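Local coordinates for protein nitroalkane oxidase (Podospora anserina, PDB 3MKH) that oxidises primary and secondary nitroalkanes to aldehydes or ketones with FAD and molecular oxygen, releasing nitrite and hydrogen peroxide, at residues F97-G102 against A171-G176; L132-S135 against G139-N142; D271-L276 against I397-N402. All coordinates share one frame; numbering follows the deposited sequence.

Contact 1 (F97-G102 against A171-G176); sequences FATGLG and ATNCAG. With FAD (flavin-adenine dinucleotide), chain E.
Ala98 CB presses on the methyl branch of Thr172, with Ala98 CB to Thr172 CG2 at 3.2 Å, tighter than ordinary carbon-carbon packing. Thr172 serves two neighbours. With CG2 anti to the backbone N and OG1 beside that N (chi1 -56°), the methyl faces helix 90-109 while the hydroxyl reaches the flavin, where Thr172 OG1 lies 2.8 Å from FAD N5. The backbone adds a weak hydrogen bond from Thr172 N to FAD O4, 3.4 Å long and bent to 142°. One turn further along the helix, Leu101 brings a methyl up to the same carbonyl, with Leu101 CD2 3.8 Å from FAD O4. Next along the loop, Asn173 also covers Ala98 CB, and its side chain crosses that of Thr99 at about a right angle. The hydroxyl of Thr99 has its main partner elsewhere, in Tyr51 OH.

The loop owes its shape to two overlapping turns. Ala171 to Cys174 is a type II turn, closed by Cys174 N to Ala171 O at 3.1 Å, with Asn173 at its third position and a positive phi of 81°. A type I turn from Asn173 to Gly176 overlaps it, and Thr172 O is tied to Ser131 OG. All four touching residues are buried. The arrangement belongs to the acyl-CoA dehydrogenase fold, in which the beta domain meets the N-terminal helices at the flavin; a threonine hydroxyl at N5 is a familiar feature of that family's isoalloxazine site.

Contact 2 (L132-S135 against G139-N142); sequences LVFS and GVAN. With FAD (flavin-adenine dinucleotide), chain E.
Phe134 and Val140 make the apolar part of this contact. A methyl of Val140 comes to the ring's edge, close to its plane, with Val140 CG2 3.5 Å from Phe134 CE1. The ring gets there with CG anti to the backbone N (chi1 -175°), and it is also met edge-to-face by Phe151 and Phe270. The other methyl, Val140 CG1, rests over Ser135 CA at 4.1 Å.

Hydrogen bonds run from both segments to FAD. Leu132 O accepts from FAD N3 at 2.7 Å, and FAD O2 is gripped by two amides, Phe134 N at 3.0 Å and Ser135 N at 2.8 Å. Ser135 OG works both ways, donating to FAD N1 and accepting from FAD O4' at 2.6 Å. On the other segment Ala141 N gives FAD O1A a fairly straight bond (164°), and Val140 N a weak one. Gly139 passes the same oxygen where a side chain would clash.

The amide of Asn142 lies by the adenine edge, its CG 3.7 Å from FAD N7A; a leucine in its place would probably leave the N6A and N7A edge without this polar neighbour.

The donors gathered on N1 and O2 would be expected to draw electron density towards that end of the pyrimidine, consistent with stabilising the anionic reduced flavin.

Contact 3 (D271-L276 against I397-N402); sequences DGSAVL and IFDGGN. With FAD (flavin-adenine dinucleotide), chain E.
Ala274, on helix 262-298, and Asp399, in the loop ahead of helix 402-415, bring the two backbones closest, with their CA atoms 7.3 Å apart. Asp399 is in the left-handed region (phi 50°, psi 43°) and Gly400 also has a positive phi, a turn of the chain that sends the Asp399 side chain to the helix while neighbouring backbone atoms face FAD. Gly401 then takes the N-cap position.

One hydrogen bond carries the contact: Ser273 OG donates to the syn lone pair of Asp399 OD1 at 2.6 Å. The carboxylate reaches across because Asp399 CG stands roughly anti to its own N (chi1 -152°). Arg406 forms a salt bridge to the same OD1, and Phe270 O is a second acceptor near the Ser273 hydroxyl, competing for its hydrogen.

The backbone of the loop holds the cofactor. FAD O3' donates to Ile397 O at 2.8 Å and receives Gly400 N at 3.0 Å, while Gly401 N holds FAD O1P at 2.7 Å, where a CB would clash. The ring of Phe398 turns its edge to the dimethylbenzene part of the flavin, with Phe398 CD2 3.8 Å from FAD C7.

Asp399 is inferred to be the proton acceptor. Serine and arginine on one oxygen would fix how its carboxylate is turned, and the start of helix 402-415 would probably offset some of the FAD phosphate's negative charge.

Overall arrangement
From the N terminus, helix 90-109 opens the long loop that contact 1 closes at 171-176, joining the N-terminal helices to the beta domain. Contact 2 is nested within it, where the chain leaves strand 130-133 and returns after three residues. Contact 3 follows in series, its segments separated by mostly helical chain, and ties helix 262-298 to the loop before helix 402-415. Leu101 links the three, packing on Leu132 of contact 2 and on Ser273 and Asp399 of contact 3. Contacts 2 and 3 do not touch directly; both border FAD and the second subunit, whose Arg301 and Ala373 also bind this FAD.

Contact 1 (F97-G102 against A171-G176)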
loop_
_atom_site.group_PDB
_atom_site.type_symbol
_atom_site.label_atom_id
_atom_site.label_comp_id
_atom_site.label_asym_id
_atom_site.label_seq_id
_atom_site.Cartn_x
_atom_site.Cartn_y
_atom_site.Cartn_z
ATOM N N PHE A 97 -19.569 10.915 -23.320
ATOM C CA PHE A 97 -19.846 9.588 -22.766
ATOM C C PHE A 97 -21.085 9.573 -21.871
ATOM O O PHE A 97 -21.803 8.570 -21.793
ATOM C CB PHE A 97 -18.624 9.054 -22.003
ATOM C CG PHE A 97 -17.386 8.951 -22.849
ATOM C CD1 PHE A 97 -17.493 8.742 -24.219
ATOM C CD2 PHE A 97 -16.124 9.058 -22.286
ATOM C CE1 PHE A 97 -16.363 8.643 -25.016
ATOM C CE2 PHE A 97 -14.990 8.959 -23.066
ATOM C CZ PHE A 97 -15.105 8.750 -24.440
ATOM N N ALA A 98 -21.336 10.687 -21.188
ATOM C CA ALA A 98 -22.487 10.774 -20.282
ATOM C C ALA A 98 -23.813 10.661 -21.044
ATOM O O ALA A 98 -24.792 10.121 -20.528
ATOM C CB ALA A 98 -22.434 12.085 -19.489
ATOM N N THR A 99 -23.847 11.156 -22.273
ATOM C CA THR A 99 -25.058 10.998 -23.097
ATOM C C THR A 99 -25.225 9.504 -23.390
ATOM O O THR A 99 -26.336 8.994 -23.427
ATOM C CB THR A 99 -24.970 11.799 -24.408
ATOM O OG1 THR A 99 -25.193 13.191 -24.132
ATOM C CG2 THR A 99 -25.998 11.317 -25.443
ATOM N N GLY A 100 -24.115 8.802 -23.565
ATOM C CA GLY A 100 -24.176 7.364 -23.791
ATOM C C GLY A 100 -24.739 6.629 -22.586
ATOM O O GLY A 100 -25.523 5.690 -22.723
ATOM N N LEU A 101 -24.356 7.064 -21.393
ATOM C CA LEU A 101 -24.902 6.480 -20.172
ATOM C C LEU A 101 -26.408 6.747 -20.066
ATOM O O LEU A 101 -27.186 5.869 -19.666
ATOM C CB LEU A 101 -24.160 7.014 -18.933
ATOM C CG LEU A 101 -24.699 6.508 -17.584
ATOM C CD1 LEU A 101 -24.593 4.997 -17.446
ATOM C CD2 LEU A 101 -23.997 7.208 -16.421
ATOM N N GLY A 102 -26.817 7.956 -20.434
ATOM C CA GLY A 102 -28.225 8.314 -20.416
ATOM C C GLY A 102 -29.061 7.476 -21.376
ATOM O O GLY A 102 -30.227 7.192 -21.109
ATOM N N ALA A 171 -25.983 14.561 -11.861
ATOM C CA ALA A 171 -26.397 13.826 -13.052
ATOM C C ALA A 171 -25.953 14.550 -14.311
ATOM O O ALA A 171 -26.564 15.528 -14.763
ATOM C CB ALA A 171 -27.890 13.574 -13.049
ATOM N N THR A 172 -24.865 14.053 -14.871
ATOM C CA THR A 172 -24.190 14.729 -15.958
ATOM C C THR A 172 -25.125 15.013 -17.137
ATOM O O THR A 172 -25.813 14.115 -17.617
ATOM C CB THR A 172 -22.988 13.890 -16.421
ATOM O OG1 THR A 172 -22.126 13.646 -15.302
ATOM C CG2 THR A 172 -22.230 14.602 -17.508
ATOM N N ASN A 173 -25.135 16.269 -17.586
ATOM C CA ASN A 173 -25.932 16.717 -18.733
ATOM C C ASN A 173 -27.410 17.020 -18.448
ATOM O O ASN A 173 -28.095 17.542 -19.327
ATOM C CB ASN A 173 -25.905 15.693 -19.897
ATOM C CG ASN A 173 -24.545 15.539 -20.553
ATOM O OD1 ASN A 173 -24.320 14.560 -21.300
ATOM N ND2 ASN A 173 -23.650 16.484 -20.327
ATOM N N CYS A 174 -27.919 16.691 -17.258
ATOM C CA CYS A 174 -29.373 16.729 -17.046
ATOM C C CYS A 174 -30.013 18.101 -17.295
ATOM O O CYS A 174 -31.203 18.189 -17.626
ATOM C CB CYS A 174 -29.748 16.230 -15.644
ATOM S SG CYS A 174 -29.233 17.345 -14.306
ATOM N N ALA A 175 -29.227 19.168 -17.157
ATOM C CA ALA A 175 -29.787 20.511 -17.302
ATOM C C ALA A 175 -29.736 21.063 -18.738
ATOM O O ALA A 175 -30.313 22.112 -19.022
ATOM C CB ALA A 175 -29.114 21.477 -16.309
ATOM N N GLY A 176 -29.060 20.357 -19.648
ATOM C CA GLY A 176 -29.001 20.785 -21.043
ATOM C C GLY A 176 -28.051 21.949 -21.279
ATOM O O GLY A 176 -27.470 22.480 -20.331
HETATM P PA FAD E . -23.145 8.259 -1.523
HETATM O O1A FAD E . -24.504 7.838 -1.191
HETATM O O2A FAD E . -22.873 9.681 -1.743
HETATM O O5B FAD E . -22.158 7.712 -0.379
HETATM C C5B FAD E . -21.044 8.484 0.062
HETATM C C4B FAD E . -20.056 7.673 0.922
HETATM O O4B FAD E . -20.718 7.250 2.122
HETATM C C3B FAD E . -19.621 6.389 0.221
HETATM O O3B FAD E . -18.447 6.634 -0.555
HETATM C C2B FAD E . -19.281 5.480 1.389
HETATM O O2B FAD E . -17.943 5.713 1.817
HETATM C C1B FAD E . -20.260 5.921 2.477
HETATM N N9A FAD E . -21.407 4.972 2.493
HETATM C C8A FAD E . -22.679 5.273 2.249
HETATM N N7A FAD E . -23.426 4.180 2.343
HETATM C C5A FAD E . -22.623 3.170 2.654
HETATM C C6A FAD E . -22.827 1.817 2.885
HETATM N N6A FAD E . -24.043 1.293 2.805
HETATM N N1A FAD E . -21.777 1.048 3.193
HETATM C C2A FAD E . -20.563 1.562 3.275
HETATM N N3A FAD E . -20.335 2.847 3.063
HETATM C C4A FAD E . -21.339 3.672 2.750
HETATM N N1 FAD E . -24.812 10.543 -11.160
HETATM C C2 FAD E . -25.854 10.227 -12.022
HETATM O O2 FAD E . -26.933 9.881 -11.562
HETATM N N3 FAD E . -25.668 10.296 -13.399
HETATM C C4 FAD E . -24.442 10.692 -13.928
HETATM O O4 FAD E . -24.292 10.755 -15.146
HETATM C C4X FAD E . -23.401 11.010 -13.066
HETATM N N5 FAD E . -22.156 11.404 -13.561
HETATM C C5X FAD E . -21.252 12.041 -12.704
HETATM C C6 FAD E . -20.163 12.746 -13.208
HETATM C C7 FAD E . -19.279 13.379 -12.342
HETATM C C7M FAD E . -18.084 14.158 -12.883
HETATM C C8 FAD E . -19.485 13.302 -10.972
HETATM C C8M FAD E . -18.519 13.993 -10.009
HETATM C C9 FAD E . -20.566 12.592 -10.471
HETATM C C9A FAD E . -21.451 11.965 -11.335
HETATM N N10 FAD E . -22.542 11.256 -10.833
HETATM C C10 FAD E . -23.589 10.934 -11.688
HETATM C "C1'" FAD E . -22.592 10.832 -9.413
HETATM C "C2'" FAD E . -21.885 9.491 -9.219
HETATM O "O2'" FAD E . -22.560 8.474 -9.952
HETATM C "C3'" FAD E . -21.771 9.081 -7.741
HETATM O "O3'" FAD E . -20.919 7.948 -7.658
HETATM C "C4'" FAD E . -23.115 8.719 -7.093
HETATM O "O4'" FAD E . -23.810 9.897 -6.707
HETATM C "C5'" FAD E . -22.891 7.849 -5.850
HETATM O "O5'" FAD E . -21.990 8.473 -4.934
HETATM P P FAD E . -21.374 7.658 -3.711
HETATM O O1P FAD E . -20.925 6.353 -4.210
HETATM O O2P FAD E . -20.417 8.511 -3.007
HETATM O O3P FAD E . -22.687 7.405 -2.807
#

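Contact 2 (L132-S135 against G139-N142)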
loop_
_atom_site.group_PDB
_atom_site.type_symbol
_atom_site.label_atom_id
_atom_site.label_comp_id
_atom_site.label_asym_id
_atom_site.label_seq_id
_atom_site.Cartn_x
_atom_site.Cartn_y
_atom_site.Cartn_z
ATOM N N LEU A 132 -28.551 10.126 -17.390
ATOM C CA LEU A 132 -29.084 9.128 -16.463
ATOM C C LEU A 132 -29.168 9.820 -15.107
ATOM O O LEU A 132 -28.147 10.139 -14.469
ATOM C CB LEU A 132 -28.198 7.875 -16.424
ATOM C CG LEU A 132 -28.476 6.771 -15.382
ATOM C CD1 LEU A 132 -29.947 6.552 -15.145
ATOM C CD2 LEU A 132 -27.818 5.465 -15.801
ATOM N N VAL A 133 -30.392 10.121 -14.705
ATOM C CA VAL A 133 -30.620 11.009 -13.579
ATOM C C VAL A 133 -30.971 10.164 -12.367
ATOM O O VAL A 133 -32.138 9.881 -12.095
ATOM C CB VAL A 133 -31.719 12.024 -13.875
ATOM C CG1 VAL A 133 -31.804 13.062 -12.748
ATOM C CG2 VAL A 133 -31.454 12.707 -15.216
ATOM N N PHE A 134 -29.919 9.761 -11.661
ATOM C CA PHE A 134 -29.986 8.807 -10.571
ATOM C C PHE A 134 -29.651 9.497 -9.250
ATOM O O PHE A 134 -30.427 9.444 -8.291
ATOM C CB PHE A 134 -28.958 7.708 -10.846
ATOM C CG PHE A 134 -28.983 6.568 -9.861
ATOM C CD1 PHE A 134 -28.210 6.609 -8.714
ATOM C CD2 PHE A 134 -29.745 5.435 -10.103
ATOM C CE1 PHE A 134 -28.221 5.549 -7.812
ATOM C CE2 PHE A 134 -29.754 4.378 -9.208
ATOM C CZ PHE A 134 -28.997 4.436 -8.066
ATOM N N SER A 135 -28.484 10.141 -9.210
ATOM C CA SER A 135 -27.934 10.667 -7.965
ATOM C C SER A 135 -28.710 11.842 -7.374
ATOM O O SER A 135 -29.374 12.598 -8.094
ATOM C CB SER A 135 -26.462 11.053 -8.151
ATOM O OG SER A 135 -25.690 9.918 -8.508
ATOM N N GLY A 139 -27.463 11.700 -1.089
ATOM C CA GLY A 139 -26.813 10.406 -1.289
ATOM C C GLY A 139 -27.748 9.337 -1.841
ATOM O O GLY A 139 -28.975 9.427 -1.695
ATOM N N VAL A 140 -27.181 8.311 -2.476
ATOM C CA VAL A 140 -28.017 7.226 -2.993
ATOM C C VAL A 140 -27.452 5.811 -2.780
ATOM O O VAL A 140 -28.025 4.844 -3.271
ATOM C CB VAL A 140 -28.327 7.418 -4.492
ATOM C CG1 VAL A 140 -29.253 8.618 -4.698
ATOM C CG2 VAL A 140 -27.029 7.578 -5.275
ATOM N N ALA A 141 -26.333 5.678 -2.071
ATOM C CA ALA A 141 -25.780 4.346 -1.831
ATOM C C ALA A 141 -26.786 3.463 -1.085
ATOM O O ALA A 141 -26.742 2.246 -1.195
ATOM C CB ALA A 141 -24.467 4.431 -1.063
ATOM N N ASN A 142 -27.696 4.085 -0.339
ATOM C CA ASN A 142 -28.653 3.350 0.474
ATOM C C ASN A 142 -30.096 3.531 -0.001
ATOM O O ASN A 142 -31.038 3.375 0.774
ATOM C CB ASN A 142 -28.508 3.776 1.934
ATOM C CG ASN A 142 -27.060 3.710 2.405
ATOM O OD1 ASN A 142 -26.431 4.736 2.680
ATOM N ND2 ASN A 142 -26.518 2.503 2.461
HETATM P PA FAD E . -23.145 8.259 -1.523
HETATM O O1A FAD E . -24.504 7.838 -1.191
HETATM O O2A FAD E . -22.873 9.681 -1.743
HETATM O O5B FAD E . -22.158 7.712 -0.379
HETATM C C5B FAD E . -21.044 8.484 0.062
HETATM C C4B FAD E . -20.056 7.673 0.922
HETATM O O4B FAD E . -20.718 7.250 2.122
HETATM C C3B FAD E . -19.621 6.389 0.221
HETATM O O3B FAD E . -18.447 6.634 -0.555
HETATM C C2B FAD E . -19.281 5.480 1.389
HETATM O O2B FAD E . -17.943 5.713 1.817
HETATM C C1B FAD E . -20.260 5.921 2.477
HETATM N N9A FAD E . -21.407 4.972 2.493
HETATM C C8A FAD E . -22.679 5.273 2.249
HETATM N N7A FAD E . -23.426 4.180 2.343
HETATM C C5A FAD E . -22.623 3.170 2.654
HETATM C C6A FAD E . -22.827 1.817 2.885
HETATM N N6A FAD E . -24.043 1.293 2.805
HETATM N N1A FAD E . -21.777 1.048 3.193
HETATM C C2A FAD E . -20.563 1.562 3.275
HETATM N N3A FAD E . -20.335 2.847 3.063
HETATM C C4A FAD E . -21.339 3.672 2.750
HETATM N N1 FAD E . -24.812 10.543 -11.160
HETATM C C2 FAD E . -25.854 10.227 -12.022
HETATM O O2 FAD E . -26.933 9.881 -11.562
HETATM N N3 FAD E . -25.668 10.296 -13.399
HETATM C C4 FAD E . -24.442 10.692 -13.928
HETATM O O4 FAD E . -24.292 10.755 -15.146
HETATM C C4X FAD E . -23.401 11.010 -13.066
HETATM N N5 FAD E . -22.156 11.404 -13.561
HETATM C C5X FAD E . -21.252 12.041 -12.704
HETATM C C6 FAD E . -20.163 12.746 -13.208
HETATM C C7 FAD E . -19.279 13.379 -12.342
HETATM C C7M FAD E . -18.084 14.158 -12.883
HETATM C C8 FAD E . -19.485 13.302 -10.972
HETATM C C8M FAD E . -18.519 13.993 -10.009
HETATM C C9 FAD E . -20.566 12.592 -10.471
HETATM C C9A FAD E . -21.451 11.965 -11.335
HETATM N N10 FAD E . -22.542 11.256 -10.833
HETATM C C10 FAD E . -23.589 10.934 -11.688
HETATM C "C1'" FAD E . -22.592 10.832 -9.413
HETATM C "C2'" FAD E . -21.885 9.491 -9.219
HETATM O "O2'" FAD E . -22.560 8.474 -9.952
HETATM C "C3'" FAD E . -21.771 9.081 -7.741
HETATM O "O3'" FAD E . -20.919 7.948 -7.658
HETATM C "C4'" FAD E . -23.115 8.719 -7.093
HETATM O "O4'" FAD E . -23.810 9.897 -6.707
HETATM C "C5'" FAD E . -22.891 7.849 -5.850
HETATM O "O5'" FAD E . -21.990 8.473 -4.934
HETATM P P FAD E . -21.374 7.658 -3.711
HETATM O O1P FAD E . -20.925 6.353 -4.210
HETATM O O2P FAD E . -20.417 8.511 -3.007
HETATM O O3P FAD E . -22.687 7.405 -2.807
#

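Contact 3 (D271-L276 against I397-N402)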
loop_
_atom_site.group_PDB
_atom_site.type_symbol
_atom_site.label_atom_id
_atom_site.label_comp_id
_atom_site.label_asym_id
_atom_site.label_seq_id
_atom_site.Cartn_x
_atom_site.Cartn_y
_atom_site.Cartn_z
ATOM N N ASP A 271 -23.377 -1.515 -14.705
ATOM C CA ASP A 271 -22.443 -2.624 -14.960
ATOM C C ASP A 271 -21.618 -2.390 -16.240
ATOM O O ASP A 271 -20.414 -2.633 -16.265
ATOM C CB ASP A 271 -23.181 -3.958 -15.077
ATOM C CG ASP A 271 -23.716 -4.461 -13.740
ATOM O OD1 ASP A 271 -23.258 -3.994 -12.671
ATOM O OD2 ASP A 271 -24.604 -5.337 -13.770
ATOM N N GLY A 272 -22.276 -1.924 -17.299
ATOM C CA GLY A 272 -21.589 -1.555 -18.523
ATOM C C GLY A 272 -20.659 -0.367 -18.298
ATOM O O GLY A 272 -19.513 -0.348 -18.764
ATOM N N SER A 273 -21.147 0.631 -17.577
ATOM C CA SER A 273 -20.361 1.842 -17.354
ATOM C C SER A 273 -19.109 1.537 -16.523
ATOM O O SER A 273 -18.069 2.180 -16.694
ATOM C CB SER A 273 -21.200 2.928 -16.676
ATOM O OG SER A 273 -21.536 2.549 -15.350
ATOM N N ALA A 274 -19.222 0.556 -15.627
ATOM C CA ALA A 274 -18.092 0.121 -14.793
ATOM C C ALA A 274 -16.890 -0.307 -15.649
ATOM O O ALA A 274 -15.736 -0.011 -15.322
ATOM C CB ALA A 274 -18.527 -1.030 -13.865
ATOM N N VAL A 275 -17.169 -1.019 -16.735
ATOM C CA VAL A 275 -16.115 -1.443 -17.659
ATOM C C VAL A 275 -15.439 -0.216 -18.261
ATOM O O VAL A 275 -14.214 -0.145 -18.364
ATOM C CB VAL A 275 -16.677 -2.348 -18.796
ATOM C CG1 VAL A 275 -15.588 -2.693 -19.829
ATOM C CG2 VAL A 275 -17.297 -3.630 -18.219
ATOM N N LEU A 276 -16.251 0.765 -18.641
ATOM C CA LEU A 276 -15.744 1.953 -19.320
ATOM C C LEU A 276 -14.983 2.863 -18.356
ATOM O O LEU A 276 -14.070 3.565 -18.765
ATOM C CB LEU A 276 -16.877 2.704 -20.019
ATOM C CG LEU A 276 -17.147 2.306 -21.484
ATOM C CD1 LEU A 276 -16.602 0.935 -21.874
ATOM C CD2 LEU A 276 -18.599 2.467 -21.866
ATOM N N ILE A 397 -14.848 7.434 -6.901
ATOM C CA ILE A 397 -16.010 7.969 -6.190
ATOM C C ILE A 397 -17.243 8.173 -7.060
ATOM O O ILE A 397 -18.358 8.216 -6.546
ATOM C CB ILE A 397 -15.683 9.284 -5.422
ATOM C CG1 ILE A 397 -15.135 10.361 -6.364
ATOM C CG2 ILE A 397 -14.667 9.026 -4.309
ATOM C CD1 ILE A 397 -14.752 11.666 -5.623
ATOM N N PHE A 398 -17.062 8.284 -8.373
ATOM C CA PHE A 398 -18.214 8.528 -9.231
ATOM C C PHE A 398 -18.672 7.222 -9.869
ATOM O O PHE A 398 -18.106 6.154 -9.580
ATOM C CB PHE A 398 -17.979 9.683 -10.243
ATOM C CG PHE A 398 -17.348 9.267 -11.564
ATOM C CD1 PHE A 398 -16.630 8.081 -11.688
ATOM C CD2 PHE A 398 -17.452 10.097 -12.672
ATOM C CE1 PHE A 398 -16.048 7.724 -12.897
ATOM C CE2 PHE A 398 -16.867 9.739 -13.897
ATOM C CZ PHE A 398 -16.172 8.558 -14.006
ATOM N N ASP A 399 -19.728 7.309 -10.670
ATOM C CA ASP A 399 -20.314 6.143 -11.315
ATOM C C ASP A 399 -20.569 5.014 -10.310
ATOM O O ASP A 399 -20.308 3.844 -10.606
ATOM C CB ASP A 399 -19.402 5.659 -12.440
ATOM C CG ASP A 399 -20.171 4.953 -13.544
ATOM O OD1 ASP A 399 -19.909 3.754 -13.779
ATOM O OD2 ASP A 399 -21.039 5.607 -14.170
ATOM N N GLY A 400 -21.096 5.370 -9.136
ATOM C CA GLY A 400 -21.232 4.436 -8.042
ATOM C C GLY A 400 -19.899 4.253 -7.337
ATOM O O GLY A 400 -19.012 3.527 -7.820
ATOM N N GLY A 401 -19.759 4.916 -6.194
ATOM C CA GLY A 401 -18.499 4.953 -5.458
ATOM C C GLY A 401 -18.028 3.573 -5.036
ATOM O O GLY A 401 -18.858 2.698 -4.784
ATOM N N ASN A 402 -16.713 3.369 -4.955
ATOM C CA ASN A 402 -16.188 2.043 -4.609
ATOM C C ASN A 402 -16.592 1.570 -3.203
ATOM O O ASN A 402 -16.874 0.388 -2.990
ATOM C CB ASN A 402 -14.670 1.979 -4.758
ATOM C CG ASN A 402 -14.212 2.130 -6.204
ATOM O OD1 ASN A 402 -13.023 2.299 -6.469
ATOM N ND2 ASN A 402 -15.150 2.081 -7.135
HETATM P PA FAD E . -23.145 8.259 -1.523
HETATM O O1A FAD E . -24.504 7.838 -1.191
HETATM O O2A FAD E . -22.873 9.681 -1.743
HETATM O O5B FAD E . -22.158 7.712 -0.379
HETATM C C5B FAD E . -21.044 8.484 0.062
HETATM C C4B FAD E . -20.056 7.673 0.922
HETATM O O4B FAD E . -20.718 7.250 2.122
HETATM C C3B FAD E . -19.621 6.389 0.221
HETATM O O3B FAD E . -18.447 6.634 -0.555
HETATM C C2B FAD E . -19.281 5.480 1.389
HETATM O O2B FAD E . -17.943 5.713 1.817
HETATM C C1B FAD E . -20.260 5.921 2.477
HETATM N N9A FAD E . -21.407 4.972 2.493
HETATM C C8A FAD E . -22.679 5.273 2.249
HETATM N N7A FAD E . -23.426 4.180 2.343
HETATM C C5A FAD E . -22.623 3.170 2.654
HETATM C C6A FAD E . -22.827 1.817 2.885
HETATM N N6A FAD E . -24.043 1.293 2.805
HETATM N N1A FAD E . -21.777 1.048 3.193
HETATM C C2A FAD E . -20.563 1.562 3.275
HETATM N N3A FAD E . -20.335 2.847 3.063
HETATM C C4A FAD E . -21.339 3.672 2.750
HETATM N N1 FAD E . -24.812 10.543 -11.160
HETATM C C2 FAD E . -25.854 10.227 -12.022
HETATM O O2 FAD E . -26.933 9.881 -11.562
HETATM N N3 FAD E . -25.668 10.296 -13.399
HETATM C C4 FAD E . -24.442 10.692 -13.928
HETATM O O4 FAD E . -24.292 10.755 -15.146
HETATM C C4X FAD E . -23.401 11.010 -13.066
HETATM N N5 FAD E . -22.156 11.404 -13.561
HETATM C C5X FAD E . -21.252 12.041 -12.704
HETATM C C6 FAD E . -20.163 12.746 -13.208
HETATM C C7 FAD E . -19.279 13.379 -12.342
HETATM C C7M FAD E . -18.084 14.158 -12.883
HETATM C C8 FAD E . -19.485 13.302 -10.972
HETATM C C8M FAD E . -18.519 13.993 -10.009
HETATM C C9 FAD E . -20.566 12.592 -10.471
HETATM C C9A FAD E . -21.451 11.965 -11.335
HETATM N N10 FAD E . -22.542 11.256 -10.833
HETATM C C10 FAD E . -23.589 10.934 -11.688
HETATM C "C1'" FAD E . -22.592 10.832 -9.413
HETATM C "C2'" FAD E . -21.885 9.491 -9.219
HETATM O "O2'" FAD E . -22.560 8.474 -9.952
HETATM C "C3'" FAD E . -21.771 9.081 -7.741
HETATM O "O3'" FAD E . -20.919 7.948 -7.658
HETATM C "C4'" FAD E . -23.115 8.719 -7.093
HETATM O "O4'" FAD E . -23.810 9.897 -6.707
HETATM C "C5'" FAD E . -22.891 7.849 -5.850
HETATM O "O5'" FAD E . -21.990 8.473 -4.934
HETATM P P FAD E . -21.374 7.658 -3.711
HETATM O O1P FAD E . -20.925 6.353 -4.210
HETATM O O2P FAD E . -20.417 8.511 -3.007
HETATM O O3P FAD E . -22.687 7.405 -2.807
#